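Local coordinates for transaminase (Bacillus megaterium, PDB 5G0A), which transfers amino groups from amine donors to carbonyl acceptors with S selectivity, as a class-III omega-transaminase that uses pyridoxal-5'-phosphate, at the interface of chains A and B. Coordinates in Å, arbitrary orientation; residue numbers count along the deposited sequence, not the author numbering. Chains: chain A/B, Transaminase.

Contact 1: the interface of chains A and B. Residues chain A 76, 79-83; chain B 67, 72, 76.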
# COMPACT_ATOMS: atom_id res chain seq x y z
N LYS A 76 -36.19 27.86 2.72
CA LYS A 76 -37.59 27.69 3.15
C LYS A 76 -38.51 27.37 1.99
O LYS A 76 -39.37 26.49 2.11
CB LYS A 76 -38.07 28.92 3.94
CG LYS A 76 -37.36 29.11 5.28
CD LYS A 76 -37.95 30.29 6.06
CE LYS A 76 -37.18 30.56 7.34
NZ LYS A 76 -37.83 31.66 8.13
N LEU A 79 -38.13 23.81 0.92
CA LEU A 79 -38.75 22.93 1.92
C LEU A 79 -40.28 22.88 1.81
O LEU A 79 -40.94 22.13 2.53
CB LEU A 79 -38.33 23.38 3.33
CG LEU A 79 -36.85 23.14 3.70
CD1 LEU A 79 -36.48 23.90 4.96
CD2 LEU A 79 -36.54 21.64 3.85
N ASP A 80 -40.84 23.68 0.90
CA ASP A 80 -42.26 23.56 0.60
C ASP A 80 -42.48 22.52 -0.49
O ASP A 80 -43.61 22.13 -0.74
CB ASP A 80 -42.84 24.90 0.15
CG ASP A 80 -42.94 25.90 1.28
OD1 ASP A 80 -43.00 25.47 2.45
OD2 ASP A 80 -42.95 27.11 0.97
N ARG A 81 -41.39 22.09 -1.13
CA ARG A 81 -41.45 21.13 -2.23
C ARG A 81 -40.78 19.81 -1.86
O ARG A 81 -41.22 18.75 -2.26
CB ARG A 81 -40.82 21.71 -3.48
CG ARG A 81 -41.65 22.82 -4.15
CD ARG A 81 -40.87 23.49 -5.27
NE ARG A 81 -40.32 22.54 -6.24
CZ ARG A 81 -39.28 22.79 -7.04
NH1 ARG A 81 -38.68 23.98 -7.04
NH2 ARG A 81 -38.86 21.85 -7.88
N TYR A 82 -39.70 19.88 -1.10
CA TYR A 82 -38.88 18.70 -0.79
C TYR A 82 -38.70 18.59 0.73
O TYR A 82 -38.87 19.58 1.43
CB TYR A 82 -37.51 18.79 -1.50
CG TYR A 82 -37.54 18.88 -3.02
CD1 TYR A 82 -37.78 17.74 -3.81
CD2 TYR A 82 -37.31 20.09 -3.66
CE1 TYR A 82 -37.80 17.84 -5.21
CE2 TYR A 82 -37.30 20.19 -5.04
CZ TYR A 82 -37.57 19.07 -5.81
OH TYR A 82 -37.57 19.20 -7.16
N GLY A 83 -38.35 17.42 1.27
CA GLY A 83 -38.18 16.18 0.54
C GLY A 83 -36.73 15.85 0.21
O GLY A 83 -35.80 16.63 0.49
N LYS B 67 -40.86 14.91 3.09
CA LYS B 67 -41.42 16.26 3.36
C LYS B 67 -42.37 16.25 4.55
O LYS B 67 -43.53 16.71 4.49
CB LYS B 67 -42.07 16.84 2.08
CG LYS B 67 -42.24 18.37 2.09
CD LYS B 67 -42.91 18.87 0.82
CE LYS B 67 -44.41 18.61 0.80
NZ LYS B 67 -44.90 18.48 -0.61
N ASN B 72 -39.73 19.84 8.60
CA ASN B 72 -39.47 21.03 7.80
C ASN B 72 -39.73 22.33 8.56
O ASN B 72 -38.96 23.29 8.42
CB ASN B 72 -40.19 20.93 6.45
CG ASN B 72 -39.50 19.95 5.50
OD1 ASN B 72 -38.65 19.15 5.92
ND2 ASN B 72 -39.84 20.04 4.21
N LYS B 76 -37.03 25.29 9.36
CA LYS B 76 -37.30 26.71 9.12
C LYS B 76 -37.05 27.52 10.40
O LYS B 76 -36.52 28.63 10.34
CB LYS B 76 -38.74 26.92 8.62
CG LYS B 76 -38.98 26.42 7.20
CD LYS B 76 -40.45 26.65 6.80
CE LYS B 76 -40.72 26.07 5.42
NZ LYS B 76 -42.14 26.23 4.99
O HOH W 1 -37.57 17.43 4.16
O HOH W 2 -45.01 20.74 -2.61
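A:Lys76 and B:Lys76, the same residue in the two chains, meet through the middles of their aliphatic chains. CG of A:Lys76 lies 3.7 Å from CG of B:Lys76, and the side chains cross obliquely. Both chains are extended beyond CG and carry NZ away from the crossing. CE of A:Lys76 rests near the backbone O of B:Lys76, and CE of B:Lys76 lies likewise near O of A:Lys76. The two amino groups diverge from the crossing, which would probably limit repulsion between them.

A:Leu79 adds its branch beside this centre. CD2 of A:Leu79 packs on the amide carbon CG of B:Asn72 at 3.8 Å. Its CD1 touches CG of B:Lys76 more loosely.

Outward from here, the amide of B:Asn72 bridges two backbone carbonyls of chain A. ND2 of B:Asn72 donates to O of A:Leu79 at 2.9 Å, in the carbonyl plane and on a lone pair. The same ND2 of B:Asn72 donates to O of A:Tyr82 at 3.0 Å, tilted 22° from that carbonyl plane. The amide oxygen OD1 of B:Asn72 is linked through water 1 to N of A:Gly83. Together these bonds fix which way round the amide sits and probably help to hold loop residues 79-83, where a cis peptide joins A:Tyr82 to A:Gly83.

At the rim, NZ of B:Lys76 forms a salt bridge with the carboxylate OD1 of A:Asp80 at 2.8 Å. It comes from the syn side, 22° out of the carboxylate plane. B:Lys67 lies over the backbone of A:Arg81 and A:Tyr82, its CD 3.5 Å from O of A:Arg81. A bend at chi3 (77°) turns its end toward A:Asp80, where NZ reaches O of that residue through water 2.

The site joins helix 69-78 of each chain. The loop following the chain A helix lies against the chain B helix and B:Lys67, two residues before that helix, near the two-fold axis of the dimer.

Contact 2: the interface of chains A and B. Residues chain A 114-116, 131, 312, 320, 325; chain B 20-22.
A:Val115 pairs with B:Leu21 in a parallel beta bridge: its N donates to O of B:Tyr20 at 2.8 Å, and its O accepts from N of B:Met22 at 2.9 Å. The N-terminal segment of chain B, just after helix 10-20, thus adds to the edge of strand 112-118.

B:Met22 is the plug of this contact. CG stands anti to its carbonyl carbon (chi1 -60°), and the chain then runs out to SD before bending at chi3. SD of B:Met22 lies 3.7 Å from CD1 of A:Ile131, which meets it tip to tip. CB of A:Arg116 flanks the sulfur. The terminal CE of B:Met22 packs on CG of A:Met320 at 3.7 Å. CE of B:Met22 also lies 4.0 Å from CZ3 of A:Trp325, on the benzene part of the indole. A:Met320 sets its own CE over the centre of the indole face of A:Trp325, 3.4 Å above the plane, and probably helps to position the ring.

A:Lys114 stretches alongside the incoming segment. Its CB touches CG of B:Met22, and its CD and CE pass close to O of B:Leu21. The extended chain brings NZ of A:Lys114 to O of B:Leu21 in a 3.0 Å hydrogen bond, from 36° above the carbonyl plane, off its lone pairs.

Water 3 bridges O of B:Met22 to the guanidinium of A:Arg116, lying in plane at its edge, 3.1 Å from NH1.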
# COMPACT_ATOMS: atom_id res chain seq x y z
N LYS A 114 -18.42 19.50 -17.00
CA LYS A 114 -19.53 18.99 -16.21
C LYS A 114 -19.20 19.01 -14.73
O LYS A 114 -18.02 18.92 -14.36
CB LYS A 114 -19.90 17.54 -16.61
CG LYS A 114 -20.71 17.41 -17.91
CD LYS A 114 -21.19 15.98 -18.07
CE LYS A 114 -22.37 15.89 -19.06
NZ LYS A 114 -23.00 14.55 -18.93
N VAL A 115 -20.25 19.11 -13.92
CA VAL A 115 -20.19 19.10 -12.42
C VAL A 115 -20.81 17.83 -11.84
O VAL A 115 -21.80 17.30 -12.35
CB VAL A 115 -20.91 20.32 -11.82
CG1 VAL A 115 -20.80 20.33 -10.28
CG2 VAL A 115 -20.30 21.61 -12.36
N ARG A 116 -20.22 17.35 -10.75
CA ARG A 116 -20.85 16.39 -9.87
C ARG A 116 -20.92 17.05 -8.50
O ARG A 116 -19.89 17.49 -7.96
CB ARG A 116 -20.03 15.10 -9.77
CG ARG A 116 -20.54 14.17 -8.67
CD ARG A 116 -20.22 12.71 -8.95
NE ARG A 116 -20.62 11.81 -7.86
CZ ARG A 116 -21.86 11.41 -7.61
NH1 ARG A 116 -22.90 11.85 -8.35
NH2 ARG A 116 -22.08 10.59 -6.60
N ILE A 131 -11.72 10.59 -10.49
CA ILE A 131 -11.91 10.91 -11.91
C ILE A 131 -10.56 11.07 -12.62
O ILE A 131 -10.36 10.52 -13.71
CB ILE A 131 -12.77 12.18 -12.11
CG1 ILE A 131 -14.22 11.93 -11.67
CG2 ILE A 131 -12.75 12.55 -13.59
CD1 ILE A 131 -14.95 13.22 -11.30
N VAL A 312 -15.16 19.22 -13.92
CA VAL A 312 -14.13 18.61 -14.78
C VAL A 312 -14.20 19.28 -16.14
O VAL A 312 -15.25 19.84 -16.50
CB VAL A 312 -14.32 17.07 -14.91
CG1 VAL A 312 -14.38 16.42 -13.52
CG2 VAL A 312 -15.58 16.71 -15.75
N MET A 320 -15.96 10.46 -19.39
CA MET A 320 -16.81 9.84 -18.37
C MET A 320 -18.20 9.49 -18.92
O MET A 320 -18.78 8.46 -18.59
CB MET A 320 -16.91 10.74 -17.13
CG MET A 320 -15.57 10.96 -16.43
SD MET A 320 -14.93 9.48 -15.60
CE MET A 320 -16.12 9.27 -14.29
N TRP A 325 -20.69 4.78 -14.71
CA TRP A 325 -19.87 5.02 -13.53
C TRP A 325 -20.63 4.57 -12.31
O TRP A 325 -21.68 5.13 -11.99
CB TRP A 325 -19.56 6.50 -13.42
CG TRP A 325 -18.54 6.90 -12.38
CD1 TRP A 325 -17.59 6.12 -11.79
CD2 TRP A 325 -18.35 8.22 -11.87
NE1 TRP A 325 -16.82 6.89 -10.91
CE2 TRP A 325 -17.28 8.18 -10.95
CE3 TRP A 325 -19.00 9.45 -12.11
CZ2 TRP A 325 -16.84 9.31 -10.25
CZ3 TRP A 325 -18.56 10.58 -11.40
CH2 TRP A 325 -17.46 10.50 -10.50
N TYR B 20 -24.72 19.37 -18.23
CA TYR B 20 -23.83 19.98 -17.21
C TYR B 20 -23.54 19.11 -15.99
O TYR B 20 -22.68 19.45 -15.19
CB TYR B 20 -24.37 21.32 -16.74
CG TYR B 20 -24.39 22.39 -17.82
CD1 TYR B 20 -23.30 22.55 -18.68
CD2 TYR B 20 -25.48 23.25 -17.95
CE1 TYR B 20 -23.30 23.54 -19.66
CE2 TYR B 20 -25.49 24.24 -18.94
CZ TYR B 20 -24.40 24.37 -19.79
OH TYR B 20 -24.38 25.34 -20.77
N LEU B 21 -24.26 18.01 -15.87
CA LEU B 21 -24.13 17.12 -14.72
C LEU B 21 -23.49 15.79 -15.12
O LEU B 21 -23.85 15.20 -16.14
CB LEU B 21 -25.48 16.88 -14.03
CG LEU B 21 -26.03 18.15 -13.32
CD1 LEU B 21 -27.52 18.02 -13.07
CD2 LEU B 21 -25.28 18.41 -12.02
N MET B 22 -22.54 15.33 -14.30
CA MET B 22 -21.90 14.02 -14.55
C MET B 22 -22.87 12.87 -14.35
O MET B 22 -23.66 12.86 -13.39
CB MET B 22 -20.67 13.84 -13.64
CG MET B 22 -19.60 14.89 -13.82
SD MET B 22 -18.04 14.41 -12.99
CE MET B 22 -17.39 13.20 -14.14
O HOH W 3 -23.11 13.77 -10.73

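Contact 1 and contact 2 belong to the same interface of chains A and B, with their C-alpha centres about 27 Å apart. They share no residue. Contact 1 joins copies of helix 69-78 and the loop after it. Contact 2 uses strand 112-118, which leads into A:Thr120 to A:Ser122 of the cofactor pocket, and so probably ties the N-terminal segment close to the active site. Two-fold symmetry gives each contact a twin with the chains exchanged, so the N-terminal docking is reciprocal. Class-III transaminases typically work as dimers, so this pairing is probably functional. The deposited assembly holds four copies.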